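Local coordinates for protein precorrin-8x Methyl Mutase (Thermus thermophilus, PDB 1V9C) that probably catalyses the methyl-shifting isomerisation of precorrin-8X on the pathway to adenosylcobalamin, at residues B[69-73]-B[74-78]; B[78-82]-B[83-87]; B[124-128]-B[129-133]; B[138-141]-B[142-145]. All coordinates share one frame; numbering follows the deposited sequence.

Contact 1: B[69-73]-B[74-78]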
ATOM      1  N   ILE B  69      11.595  11.561   7.488  1.00 27.31           N
ATOM      2  CA  ILE B  69      11.311  10.283   6.855  1.00 28.51           C
ATOM      3  C   ILE B  69      11.217  10.593   5.370  1.00 25.01           C
ATOM      4  O   ILE B  69      10.351  11.348   4.935  1.00 26.41           O
ATOM      5  CB  ILE B  69       9.980   9.689   7.413  1.00 31.38           C
ATOM      6  CG1 ILE B  69      10.163   9.358   8.901  1.00 30.37           C
ATOM      7  CG2 ILE B  69       9.558   8.449   6.629  1.00 30.50           C
ATOM      8  CD1 ILE B  69       8.865   9.175   9.657  1.00 30.80           C
ATOM      9  N   LEU B  70      12.142  10.041   4.599  1.00 24.42           N
ATOM     10  CA  LEU B  70      12.170  10.271   3.163  1.00 28.24           C
ATOM     11  C   LEU B  70      11.629   9.010   2.513  1.00 27.28           C
ATOM     12  O   LEU B  70      12.096   7.914   2.793  1.00 26.12           O
ATOM     13  CB  LEU B  70      13.607  10.531   2.697  1.00 30.42           C
ATOM     14  CG  LEU B  70      14.426  11.444   3.612  1.00 36.32           C
ATOM     15  CD1 LEU B  70      15.847  11.580   3.086  1.00 41.05           C
ATOM     16  CD2 LEU B  70      13.762  12.787   3.696  1.00 32.36           C
ATOM     17  N   VAL B  71      10.647   9.168   1.640  1.00 28.14           N
ATOM     18  CA  VAL B  71      10.048   8.010   1.019  1.00 29.81           C
ATOM     19  C   VAL B  71      10.015   8.112  -0.495  1.00 30.02           C
ATOM     20  O   VAL B  71      10.125   9.210  -1.054  1.00 29.54           O
ATOM     21  CB  VAL B  71       8.624   7.776   1.609  1.00 27.46           C
ATOM     22  CG1 VAL B  71       8.736   7.567   3.098  1.00 22.21           C
ATOM     23  CG2 VAL B  71       7.718   8.978   1.344  1.00 23.99           C
ATOM     24  N   ASP B  72       9.858   6.959  -1.144  1.00 27.31           N
ATOM     25  CA  ASP B  72       9.842   6.872  -2.604  1.00 26.34           C
ATOM     26  C   ASP B  72       8.461   6.737  -3.246  1.00 27.98           C
ATOM     27  O   ASP B  72       8.355   6.349  -4.417  1.00 33.85           O
ATOM     28  CB  ASP B  72      10.702   5.691  -3.043  1.00 30.29           C
ATOM     29  CG  ASP B  72      10.000   4.362  -2.854  1.00 32.79           C
ATOM     30  OD1 ASP B  72       9.036   4.306  -2.060  1.00 32.70           O
ATOM     31  OD2 ASP B  72      10.416   3.373  -3.494  1.00 36.69           O
ATOM     32  N   ALA B  73       7.406   7.031  -2.494  1.00 23.06           N
ATOM     33  CA  ALA B  73       6.055   6.944  -3.036  1.00 26.13           C
ATOM     34  C   ALA B  73       5.058   7.669  -2.161  1.00 24.66           C
ATOM     35  O   ALA B  73       5.140   7.622  -0.928  1.00 23.87           O
ATOM     36  CB  ALA B  73       5.626   5.479  -3.207  1.00 21.77           C
ATOM     37  N   ARG B  74       4.107   8.333  -2.810  1.00 27.95           N
ATOM     38  CA  ARG B  74       3.066   9.073  -2.108  1.00 29.14           C
ATOM     39  C   ARG B  74       2.213   8.165  -1.219  1.00 26.38           C
ATOM     40  O   ARG B  74       1.818   8.568  -0.123  1.00 20.59           O
ATOM     41  CB  ARG B  74       2.190   9.804  -3.119  1.00 32.67           C
ATOM     42  CG  ARG B  74       1.736   8.926  -4.252  1.00 48.01           C
ATOM     43  CD  ARG B  74       1.421   9.744  -5.488  1.00 56.51           C
ATOM     44  NE  ARG B  74       1.004   8.893  -6.598  1.00 60.45           N
ATOM     45  CZ  ARG B  74       1.071   9.254  -7.873  1.00 64.88           C
ATOM     46  NH1 ARG B  74       1.539  10.454  -8.201  1.00 65.93           N
ATOM     47  NH2 ARG B  74       0.675   8.415  -8.818  1.00 65.72           N
ATOM     48  N   MET B  75       1.951   6.938  -1.674  1.00 25.18           N
ATOM     49  CA  MET B  75       1.155   5.998  -0.877  1.00 22.48           C
ATOM     50  C   MET B  75       1.769   5.864   0.511  1.00 19.72           C
ATOM     51  O   MET B  75       1.060   5.795   1.511  1.00 17.66           O
ATOM     52  CB  MET B  75       1.090   4.611  -1.542  1.00 28.79           C
ATOM     53  CG  MET B  75       0.108   4.530  -2.690  1.00 32.88           C
ATOM     54  SD  MET B  75      -0.265   2.830  -3.192  1.00 38.59           S
ATOM     55  CE  MET B  75      -1.493   2.361  -1.996  1.00 35.60           C
ATOM     56  N   ILE B  76       3.094   5.812   0.564  1.00 11.09           N
ATOM     57  CA  ILE B  76       3.781   5.730   1.850  1.00 15.94           C
ATOM     58  C   ILE B  76       3.561   7.018   2.646  1.00 24.04           C
ATOM     59  O   ILE B  76       3.219   6.979   3.833  1.00 22.80           O
ATOM     60  CB  ILE B  76       5.301   5.511   1.648  1.00 17.08           C
ATOM     61  CG1 ILE B  76       5.523   4.113   1.060  1.00 19.00           C
ATOM     62  CG2 ILE B  76       6.056   5.715   2.949  1.00 12.26           C
ATOM     63  CD1 ILE B  76       6.968   3.772   0.800  1.00  9.27           C
ATOM     64  N   ALA B  77       3.745   8.160   1.981  1.00 25.70           N
ATOM     65  CA  ALA B  77       3.568   9.449   2.630  1.00 28.19           C
ATOM     66  C   ALA B  77       2.165   9.560   3.197  1.00 30.93           C
ATOM     67  O   ALA B  77       1.994   9.914   4.360  1.00 30.89           O
ATOM     68  CB  ALA B  77       3.814  10.578   1.644  1.00 29.76           C
ATOM     69  N   CYS B  78       1.162   9.237   2.384  1.00 33.98           N
ATOM     70  CA  CYS B  78      -0.216   9.343   2.841  1.00 37.50           C
ATOM     71  C   CYS B  78      -0.612   8.189   3.743  1.00 34.54           C
ATOM     72  O   CYS B  78      -1.440   8.352   4.635  1.00 39.57           O
ATOM     73  CB  CYS B  78      -1.179   9.427   1.657  1.00 44.18           C
ATOM     74  SG  CYS B  78      -1.023  10.924   0.625  1.00 52.71           S
TER
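Ile-76 and Val-71 mesh where the chain leaves strand 69-71, turns through Asp-72 and Ala-73 and enters helix 74-79. The two side chains lie alongside one another, pointing opposite ways, and the bump is CG2 of Ile-76. This methyl presses into the forked end of Val-71, 3.3 Å from its CG1, a tight fit for two methyls, and 3.6 Å from its CB. The other methyl of Val-71, CG2, reaches past Ile-76 to CB of Ala-77 at 4.2 Å. Ile-76 carries its CG2 anti to the backbone N, which turns this branch to Val-71 while CG1 takes CD1 off to one side, to 3.6 Å from Asp-72 OD1. An alanine in place of Ile-76 would probably leave a gap beside Val-71 and remove the methyl that lies next to Asp-72 OD1. At the N-cap position, Ala-73 turns its carbonyl into the first turn: its O accepts from Ala-77 N at 3.3 Å, in the carbonyl plane, and weakly from Ile-76 N. Asp-72 itself is held by the backbone N-H groups of Gly-134, Asn-135 and Ala-136. At the far end of the segment Cys-78 forms a disulfide with Cys-78 of the second subunit. Within the chain, Ile-76 also packs on Val-193 of helix 190-205, and Ala-77 on Val-92 of strand 92-94.

Contact 2: B[78-82]-B[83-87]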
ATOM      1  N   CYS B  78       1.162   9.237   2.384  1.00 33.98           N
ATOM      2  CA  CYS B  78      -0.216   9.343   2.841  1.00 37.50           C
ATOM      3  C   CYS B  78      -0.612   8.189   3.743  1.00 34.54           C
ATOM      4  O   CYS B  78      -1.440   8.352   4.635  1.00 39.57           O
ATOM      5  CB  CYS B  78      -1.179   9.427   1.657  1.00 44.18           C
ATOM      6  SG  CYS B  78      -1.023  10.924   0.625  1.00 52.71           S
ATOM      7  N   GLY B  79      -0.014   7.025   3.522  1.00 29.14           N
ATOM      8  CA  GLY B  79      -0.338   5.887   4.357  1.00 20.93           C
ATOM      9  C   GLY B  79      -0.025   6.164   5.814  1.00 22.72           C
ATOM     10  O   GLY B  79      -0.746   5.734   6.712  1.00 23.89           O
ATOM     11  N   LEU B  80       1.054   6.897   6.069  1.00 22.05           N
ATOM     12  CA  LEU B  80       1.410   7.193   7.444  1.00 18.13           C
ATOM     13  C   LEU B  80       0.282   7.908   8.190  1.00 18.82           C
ATOM     14  O   LEU B  80      -0.478   8.672   7.610  1.00 26.82           O
ATOM     15  CB  LEU B  80       2.694   8.008   7.482  1.00 19.69           C
ATOM     16  CG  LEU B  80       3.849   7.171   6.945  1.00 18.03           C
ATOM     17  CD1 LEU B  80       4.982   8.079   6.539  1.00 23.64           C
ATOM     18  CD2 LEU B  80       4.273   6.167   7.982  1.00 15.52           C
ATOM     19  N   ASN B  81       0.190   7.636   9.485  1.00 15.93           N
ATOM     20  CA  ASN B  81      -0.831   8.198  10.342  1.00 18.30           C
ATOM     21  C   ASN B  81      -0.383   9.552  10.930  1.00 22.91           C
ATOM     22  O   ASN B  81       0.596   9.614  11.667  1.00 22.08           O
ATOM     23  CB  ASN B  81      -1.105   7.213  11.474  1.00 15.79           C
ATOM     24  CG  ASN B  81      -2.232   7.657  12.387  1.00 20.75           C
ATOM     25  OD1 ASN B  81      -2.046   7.798  13.589  1.00 31.34           O
ATOM     26  ND2 ASN B  81      -3.403   7.864  11.820  1.00 25.98           N
ATOM     27  N   PRO B  82      -1.118  10.640  10.626  1.00 24.00           N
ATOM     28  CA  PRO B  82      -0.791  11.987  11.122  1.00 23.82           C
ATOM     29  C   PRO B  82      -0.607  12.048  12.635  1.00 23.24           C
ATOM     30  O   PRO B  82       0.342  12.662  13.127  1.00 24.69           O
ATOM     31  CB  PRO B  82      -1.969  12.833  10.636  1.00 26.26           C
ATOM     32  CG  PRO B  82      -2.381  12.146   9.367  1.00 28.21           C
ATOM     33  CD  PRO B  82      -2.295  10.678   9.735  1.00 27.33           C
ATOM     34  N   GLU B  83      -1.514  11.407  13.366  1.00 26.14           N
ATOM     35  CA  GLU B  83      -1.461  11.354  14.829  1.00 31.10           C
ATOM     36  C   GLU B  83      -0.179  10.684  15.320  1.00 28.81           C
ATOM     37  O   GLU B  83       0.315  10.978  16.403  1.00 28.50           O
ATOM     38  CB  GLU B  83      -2.650  10.554  15.373  1.00 34.47           C
ATOM     39  CG  GLU B  83      -3.962  10.864  14.686  1.00 42.59           C
ATOM     40  CD  GLU B  83      -4.578  12.143  15.188  1.00 46.34           C
ATOM     41  OE1 GLU B  83      -5.438  12.712  14.479  1.00 45.80           O
ATOM     42  OE2 GLU B  83      -4.199  12.572  16.302  1.00 52.13           O
ATOM     43  N   ARG B  84       0.355   9.763  14.531  1.00 33.98           N
ATOM     44  CA  ARG B  84       1.562   9.063  14.951  1.00 36.59           C
ATOM     45  C   ARG B  84       2.800   9.859  14.569  1.00 33.76           C
ATOM     46  O   ARG B  84       3.791   9.870  15.285  1.00 31.38           O
ATOM     47  CB  ARG B  84       1.563   7.651  14.359  1.00 41.16           C
ATOM     48  CG  ARG B  84       0.441   6.799  14.969  1.00 49.17           C
ATOM     49  CD  ARG B  84       0.071   5.606  14.115  1.00 56.47           C
ATOM     50  NE  ARG B  84      -1.011   4.829  14.718  1.00 62.75           N
ATOM     51  CZ  ARG B  84      -1.690   3.874  14.088  1.00 63.80           C
ATOM     52  NH1 ARG B  84      -1.408   3.573  12.829  1.00 65.13           N
ATOM     53  NH2 ARG B  84      -2.646   3.208  14.721  1.00 64.92           N
ATOM     54  N   LEU B  85       2.735  10.532  13.434  1.00 31.13           N
ATOM     55  CA  LEU B  85       3.841  11.360  13.019  1.00 32.01           C
ATOM     56  C   LEU B  85       4.006  12.466  14.092  1.00 33.20           C
ATOM     57  O   LEU B  85       5.119  12.881  14.399  1.00 28.12           O
ATOM     58  CB  LEU B  85       3.545  11.971  11.644  1.00 25.84           C
ATOM     59  CG  LEU B  85       3.584  11.020  10.438  1.00 24.64           C
ATOM     60  CD1 LEU B  85       3.511  11.823   9.158  1.00 24.23           C
ATOM     61  CD2 LEU B  85       4.849  10.181  10.450  1.00 18.38           C
ATOM     62  N   ARG B  86       2.889  12.884  14.686  1.00 28.33           N
ATOM     63  CA  ARG B  86       2.868  13.929  15.704  1.00 33.01           C
ATOM     64  C   ARG B  86       3.611  13.618  17.000  1.00 36.50           C
ATOM     65  O   ARG B  86       4.119  14.523  17.647  1.00 37.26           O
ATOM     66  CB  ARG B  86       1.415  14.301  16.038  1.00 35.76           C
ATOM     67  CG  ARG B  86       1.260  15.561  16.906  1.00 30.28           C
ATOM     68  CD  ARG B  86      -0.160  15.683  17.443  1.00 24.27           C
ATOM     69  NE  ARG B  86      -1.168  15.634  16.390  1.00 21.02           N
ATOM     70  CZ  ARG B  86      -2.471  15.485  16.621  1.00 25.53           C
ATOM     71  NH1 ARG B  86      -2.907  15.379  17.867  1.00 25.63           N
ATOM     72  NH2 ARG B  86      -3.335  15.417  15.616  1.00 22.20           N
ATOM     73  N   LEU B  87       3.682  12.351  17.389  1.00 39.99           N
ATOM     74  CA  LEU B  87       4.366  11.994  18.629  1.00 40.38           C
ATOM     75  C   LEU B  87       5.769  12.600  18.743  1.00 42.69           C
ATOM     76  O   LEU B  87       6.084  13.256  19.734  1.00 39.95           O
ATOM     77  CB  LEU B  87       4.422  10.471  18.789  1.00 39.77           C
ATOM     78  CG  LEU B  87       3.167   9.817  19.392  1.00 46.06           C
ATOM     79  CD1 LEU B  87       1.905  10.331  18.706  1.00 45.22           C
ATOM     80  CD2 LEU B  87       3.270   8.306  19.259  1.00 41.39           C
TER
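Asn-81 occupies the N-cap position of helix 82-88, and the side chain of Arg-84 from the first turn folds back across it. The Asn-81 carbonyl takes two backbone donors: Leu-85 N lies nearly along the C=O axis at 2.9 Å from Asn-81 O, whereas Arg-84 N comes from above the carbonyl plane. The side chain of Arg-84 crosses that of Asn-81 at about a right angle. Its CB lies 3.5 Å from Asn-81 O. CG is placed anti to the carbonyl carbon of Arg-84 (chi1 -67°) and comes to 3.0 Å from Asn-81 OD1. CD sits close to both Asn-81 OD1, 3.1 Å away, and Asn-81 CB. NE is also near OD1, but the angle is too poor for a hydrogen bond, and the guanidinium plane stands 58° from that of the amide. Beyond CZ, NH1 lies 3.9 Å from Asn-81 CB. NE makes a salt bridge to a bound sulfate ion, probably a crystallisation additive, which NH1 reaches only weakly; NH1 also ends close to Arg-35, another positive charge, and NH2 forms a long, weak pair with Glu-9. An alanine in place of Arg-84 would probably leave the sulfate without its salt bridge and strip the asparagine amide of the aliphatic chain lying across it. The backbone N of Asn-81 bonds to His-198 NE2 on helix 190-205. Glu-83 and Arg-86, both exposed, pair by charge alone: OE2 of Glu-83 is 3.1 Å from NH2 of Arg-86 but well out of the guanidinium plane.

Contact 3: B[124-128]-B[129-133]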
ATOM      1  N   GLY B 124      20.977  18.232   1.951  1.00 52.57           N
ATOM      2  CA  GLY B 124      21.314  17.757   3.275  1.00 54.38           C
ATOM      3  C   GLY B 124      20.091  17.181   3.961  1.00 55.03           C
ATOM      4  O   GLY B 124      19.612  17.731   4.954  1.00 58.07           O
ATOM      5  N   LEU B 125      19.579  16.075   3.426  1.00 53.70           N
ATOM      6  CA  LEU B 125      18.402  15.423   3.988  1.00 49.08           C
ATOM      7  C   LEU B 125      18.666  13.967   4.309  1.00 49.39           C
ATOM      8  O   LEU B 125      17.947  13.369   5.104  1.00 51.48           O
ATOM      9  CB  LEU B 125      17.222  15.498   3.015  1.00 47.76           C
ATOM     10  CG  LEU B 125      16.685  16.883   2.650  1.00 44.19           C
ATOM     11  CD1 LEU B 125      15.481  16.733   1.730  1.00 44.36           C
ATOM     12  CD2 LEU B 125      16.305  17.639   3.900  1.00 40.82           C
ATOM     13  N   LEU B 126      19.701  13.399   3.700  1.00 46.70           N
ATOM     14  CA  LEU B 126      20.025  11.998   3.913  1.00 47.84           C
ATOM     15  C   LEU B 126      20.657  11.679   5.245  1.00 50.34           C
ATOM     16  O   LEU B 126      20.458  10.591   5.788  1.00 53.69           O
ATOM     17  CB  LEU B 126      20.946  11.487   2.809  1.00 44.88           C
ATOM     18  CG  LEU B 126      20.346  11.366   1.417  1.00 43.58           C
ATOM     19  CD1 LEU B 126      21.400  10.819   0.480  1.00 39.73           C
ATOM     20  CD2 LEU B 126      19.137  10.459   1.455  1.00 42.63           C
ATOM     21  N   ASP B 127      21.433  12.612   5.773  1.00 52.85           N
ATOM     22  CA  ASP B 127      22.096  12.367   7.038  1.00 52.94           C
ATOM     23  C   ASP B 127      21.143  12.507   8.213  1.00 51.64           C
ATOM     24  O   ASP B 127      20.529  13.558   8.419  1.00 51.63           O
ATOM     25  CB  ASP B 127      23.304  13.296   7.180  1.00 57.79           C
ATOM     26  CG  ASP B 127      24.384  13.003   6.141  1.00 61.51           C
ATOM     27  OD1 ASP B 127      24.886  11.856   6.098  1.00 61.61           O
ATOM     28  OD2 ASP B 127      24.726  13.916   5.362  1.00 63.59           O
ATOM     29  N   GLY B 128      21.026  11.417   8.969  1.00 49.79           N
ATOM     30  CA  GLY B 128      20.147  11.374  10.126  1.00 47.13           C
ATOM     31  C   GLY B 128      18.737  10.942   9.762  1.00 44.19           C
ATOM     32  O   GLY B 128      17.885  10.775  10.631  1.00 45.45           O
ATOM     33  N   ALA B 129      18.492  10.736   8.474  1.00 40.95           N
ATOM     34  CA  ALA B 129      17.161  10.366   8.016  1.00 36.66           C
ATOM     35  C   ALA B 129      16.842   8.883   7.937  1.00 36.11           C
ATOM     36  O   ALA B 129      17.730   8.033   7.839  1.00 36.45           O
ATOM     37  CB  ALA B 129      16.893  11.007   6.675  1.00 38.63           C
ATOM     38  N   ILE B 130      15.548   8.588   8.013  1.00 30.85           N
ATOM     39  CA  ILE B 130      15.053   7.232   7.897  1.00 27.07           C
ATOM     40  C   ILE B 130      14.506   7.226   6.480  1.00 26.78           C
ATOM     41  O   ILE B 130      13.651   8.042   6.142  1.00 27.73           O
ATOM     42  CB  ILE B 130      13.917   6.950   8.905  1.00 23.86           C
ATOM     43  CG1 ILE B 130      14.507   6.834  10.311  1.00 22.50           C
ATOM     44  CG2 ILE B 130      13.204   5.638   8.537  1.00 21.57           C
ATOM     45  CD1 ILE B 130      13.470   6.878  11.426  1.00 25.93           C
ATOM     46  N   VAL B 131      15.019   6.329   5.649  1.00 27.64           N
ATOM     47  CA  VAL B 131      14.594   6.251   4.262  1.00 28.54           C
ATOM     48  C   VAL B 131      13.705   5.047   4.009  1.00 28.71           C
ATOM     49  O   VAL B 131      14.062   3.922   4.343  1.00 28.62           O
ATOM     50  CB  VAL B 131      15.804   6.179   3.316  1.00 28.91           C
ATOM     51  CG1 VAL B 131      15.328   6.222   1.874  1.00 29.37           C
ATOM     52  CG2 VAL B 131      16.748   7.351   3.598  1.00 29.18           C
ATOM     53  N   GLY B 132      12.542   5.298   3.417  1.00 26.70           N
ATOM     54  CA  GLY B 132      11.603   4.229   3.141  1.00 22.54           C
ATOM     55  C   GLY B 132      11.405   4.002   1.662  1.00 23.13           C
ATOM     56  O   GLY B 132      10.888   4.866   0.947  1.00 23.14           O
ATOM     57  N   VAL B 133      11.816   2.830   1.195  1.00 17.93           N
ATOM     58  CA  VAL B 133      11.668   2.486  -0.212  1.00 20.66           C
ATOM     59  C   VAL B 133      10.779   1.251  -0.359  1.00 21.83           C
ATOM     60  O   VAL B 133      11.097   0.179   0.153  1.00 20.29           O
ATOM     61  CB  VAL B 133      13.052   2.216  -0.868  1.00 22.85           C
ATOM     62  CG1 VAL B 133      12.895   1.973  -2.363  1.00 22.19           C
ATOM     63  CG2 VAL B 133      13.978   3.397  -0.616  1.00 28.34           C
TER
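Leu-126 and Val-131 approach each other across the turn that feeds the chain into strand 130-133: a terminal methyl of the leucine, CD2, comes within a loose 4.5 Å of Val-131 CG2. In Val-131, CG1 is anti to the backbone N (chi1 -175°), which leaves CG2 to face the leucine and sends CG1 towards helix 137-147. Ala-129 is oriented differently. Its methyl sits beside the start of the loop, CB lying a close 3.0 Å from Leu-125 O. Ile-130, the residue between Ala-129 and Val-131, points away from the turn. Asp-127 also points outward, and its OD1 accepts from the backbone N of Arg-152.

The side chains fan out in this way around a type II beta turn that runs from Leu-126 to Ala-129. The bond closing it, Ala-129 N to Leu-126 O at 3.3 Å, is weak, and the place of that oxygen is somewhat uncertain. Gly-128 takes a positive phi of 88° at the third position of the turn, where a beta carbon would collide with Asp-127 O.

Alternation along the strand places Ile-130 against Ala-62 and Ile-63 of helix 55-65, and Val-131 against Phe-139 and Leu-143 of helix 137-147. Leu-126 and Ala-129 rest on Leu-70 of strand 69-71, and the backbone of strand 130-133 is bonded to strand 69-71 and, through Leu-155, to strand 155-158.

Contact 4: B[138-141]-B[142-145]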
ATOM      1  N   THR B 138      15.636   1.364  -8.506  1.00 37.28           N
ATOM      2  CA  THR B 138      16.713   2.203  -9.014  1.00 41.25           C
ATOM      3  C   THR B 138      16.985   3.324  -8.015  1.00 41.56           C
ATOM      4  O   THR B 138      18.070   3.900  -7.982  1.00 43.50           O
ATOM      5  CB  THR B 138      16.366   2.818 -10.395  1.00 39.85           C
ATOM      6  OG1 THR B 138      15.323   3.781 -10.244  1.00 47.40           O
ATOM      7  CG2 THR B 138      15.908   1.739 -11.363  1.00 41.42           C
ATOM      8  N   PHE B 139      15.990   3.635  -7.197  1.00 39.07           N
ATOM      9  CA  PHE B 139      16.173   4.669  -6.198  1.00 40.02           C
ATOM     10  C   PHE B 139      17.096   4.120  -5.105  1.00 37.18           C
ATOM     11  O   PHE B 139      18.007   4.800  -4.647  1.00 37.75           O
ATOM     12  CB  PHE B 139      14.828   5.073  -5.588  1.00 41.07           C
ATOM     13  CG  PHE B 139      14.949   6.052  -4.453  1.00 39.96           C
ATOM     14  CD1 PHE B 139      15.335   7.364  -4.689  1.00 35.11           C
ATOM     15  CD2 PHE B 139      14.697   5.651  -3.145  1.00 39.30           C
ATOM     16  CE1 PHE B 139      15.471   8.269  -3.640  1.00 37.72           C
ATOM     17  CE2 PHE B 139      14.831   6.553  -2.082  1.00 41.94           C
ATOM     18  CZ  PHE B 139      15.218   7.863  -2.330  1.00 36.26           C
ATOM     19  N   LEU B 140      16.853   2.879  -4.705  1.00 34.15           N
ATOM     20  CA  LEU B 140      17.647   2.232  -3.663  1.00 34.74           C
ATOM     21  C   LEU B 140      19.092   2.016  -4.120  1.00 35.49           C
ATOM     22  O   LEU B 140      20.014   2.000  -3.311  1.00 30.75           O
ATOM     23  CB  LEU B 140      17.014   0.892  -3.284  1.00 29.64           C
ATOM     24  CG  LEU B 140      17.667   0.166  -2.108  1.00 30.37           C
ATOM     25  CD1 LEU B 140      17.679   1.080  -0.881  1.00 32.31           C
ATOM     26  CD2 LEU B 140      16.895  -1.109  -1.819  1.00 27.73           C
ATOM     27  N   LEU B 141      19.275   1.841  -5.424  1.00 38.13           N
ATOM     28  CA  LEU B 141      20.606   1.661  -5.987  1.00 39.42           C
ATOM     29  C   LEU B 141      21.336   2.999  -6.003  1.00 40.07           C
ATOM     30  O   LEU B 141      22.502   3.074  -5.638  1.00 43.78           O
ATOM     31  CB  LEU B 141      20.512   1.110  -7.405  1.00 37.17           C
ATOM     32  CG  LEU B 141      20.264  -0.387  -7.479  1.00 34.79           C
ATOM     33  CD1 LEU B 141      20.137  -0.798  -8.931  1.00 40.24           C
ATOM     34  CD2 LEU B 141      21.405  -1.130  -6.803  1.00 33.28           C
ATOM     35  N   ALA B 142      20.650   4.053  -6.432  1.00 43.42           N
ATOM     36  CA  ALA B 142      21.254   5.382  -6.459  1.00 44.61           C
ATOM     37  C   ALA B 142      21.662   5.709  -5.029  1.00 44.50           C
ATOM     38  O   ALA B 142      22.813   6.040  -4.768  1.00 46.23           O
ATOM     39  CB  ALA B 142      20.255   6.410  -6.970  1.00 43.52           C
ATOM     40  N   LEU B 143      20.713   5.581  -4.103  1.00 44.85           N
ATOM     41  CA  LEU B 143      20.968   5.848  -2.689  1.00 44.08           C
ATOM     42  C   LEU B 143      22.142   5.037  -2.147  1.00 41.72           C
ATOM     43  O   LEU B 143      22.945   5.548  -1.376  1.00 44.15           O
ATOM     44  CB  LEU B 143      19.720   5.541  -1.845  1.00 42.79           C
ATOM     45  CG  LEU B 143      19.875   5.636  -0.318  1.00 42.67           C
ATOM     46  CD1 LEU B 143      20.341   7.049   0.065  1.00 39.66           C
ATOM     47  CD2 LEU B 143      18.548   5.297   0.375  1.00 38.93           C
ATOM     48  N   VAL B 144      22.241   3.773  -2.535  1.00 43.43           N
ATOM     49  CA  VAL B 144      23.331   2.939  -2.039  1.00 47.62           C
ATOM     50  C   VAL B 144      24.683   3.417  -2.543  1.00 50.50           C
ATOM     51  O   VAL B 144      25.688   3.303  -1.846  1.00 53.32           O
ATOM     52  CB  VAL B 144      23.133   1.466  -2.428  1.00 45.07           C
ATOM     53  CG1 VAL B 144      24.404   0.676  -2.162  1.00 45.16           C
ATOM     54  CG2 VAL B 144      21.980   0.886  -1.623  1.00 45.29           C
ATOM     55  N   GLU B 145      24.698   3.949  -3.759  1.00 53.65           N
ATOM     56  CA  GLU B 145      25.918   4.467  -4.350  1.00 56.18           C
ATOM     57  C   GLU B 145      26.222   5.775  -3.636  1.00 56.31           C
ATOM     58  O   GLU B 145      27.374   6.073  -3.329  1.00 59.99           O
ATOM     59  CB  GLU B 145      25.714   4.693  -5.850  1.00 59.52           C
ATOM     60  CG  GLU B 145      25.242   3.431  -6.570  1.00 65.32           C
ATOM     61  CD  GLU B 145      25.144   3.585  -8.079  1.00 69.97           C
ATOM     62  OE1 GLU B 145      24.703   2.617  -8.745  1.00 67.56           O
ATOM     63  OE2 GLU B 145      25.509   4.663  -8.600  1.00 73.00           O
TER
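Helix 137-147 is the connecting helix of the beta-alpha-beta unit formed with strands 130-133 and 155-158, and this contact spans its central turns. Each carbonyl from Thr-138 to Leu-141 accepts the amide four residues on, the bond from Val-144 N to Leu-140 O being less certain, since that oxygen is crowded in the model. The straightest of these bonds is Leu-143 N to Phe-139 O, 2.9 Å with an N-H...O angle of 171°; one residue earlier, Ala-142 N approaches Thr-138 O from above the carbonyl plane at 3.0 Å.

The side chains divide by their positions round the helix. Leu-140 holds CG anti to its backbone N (chi1 -174°), and its CD1 comes forward to the next turn, 4.5 Å from Leu-143 CD2, a loose apolar meeting of methyl groups. Small Ala-142 keeps its CB over the preceding turn, 3.5 Å from Thr-138 O, and its flank is met by Glu-114 of helix 112-122. Phe-139 and Leu-143 lie against Val-131, the ring of Phe-139 also reaching Val-133, Val-117 and Asp-72. Leu-140, Leu-141 and Val-144 pack instead on helix 166-174, through Ala-169 and Ala-172. A crossover helix with one face, that of Phe-139 and Leu-143, on the parallel strands and another against a neighbouring helix fits the doubly wound alpha/beta fold of this protein.

In the fold
Contact 4 is the most buried of the four, contacts 1 and 3 are partly buried, and contact 2 lies at the surface. Contacts 1 and 3 bring neighbouring parallel strands together, with Leu-70 and the backbone of 130-133 probably hydrogen-bonded; contact 3 then passes Val-131 and Val-133 to Phe-139 and Leu-143 of contact 4. Contacts 1 and 2 share Cys-78 and helix 74-79 and both reach the second subunit. Chemistry follows place: methyl packing and backbone bonds dominate contacts 3 and 4, contact 1 adds a buried carboxylate, and contact 2 has arginines and ion pairs. Contacts 2 and 4 lie on opposite sides of the chain's centre, their centres about 26 Å apart.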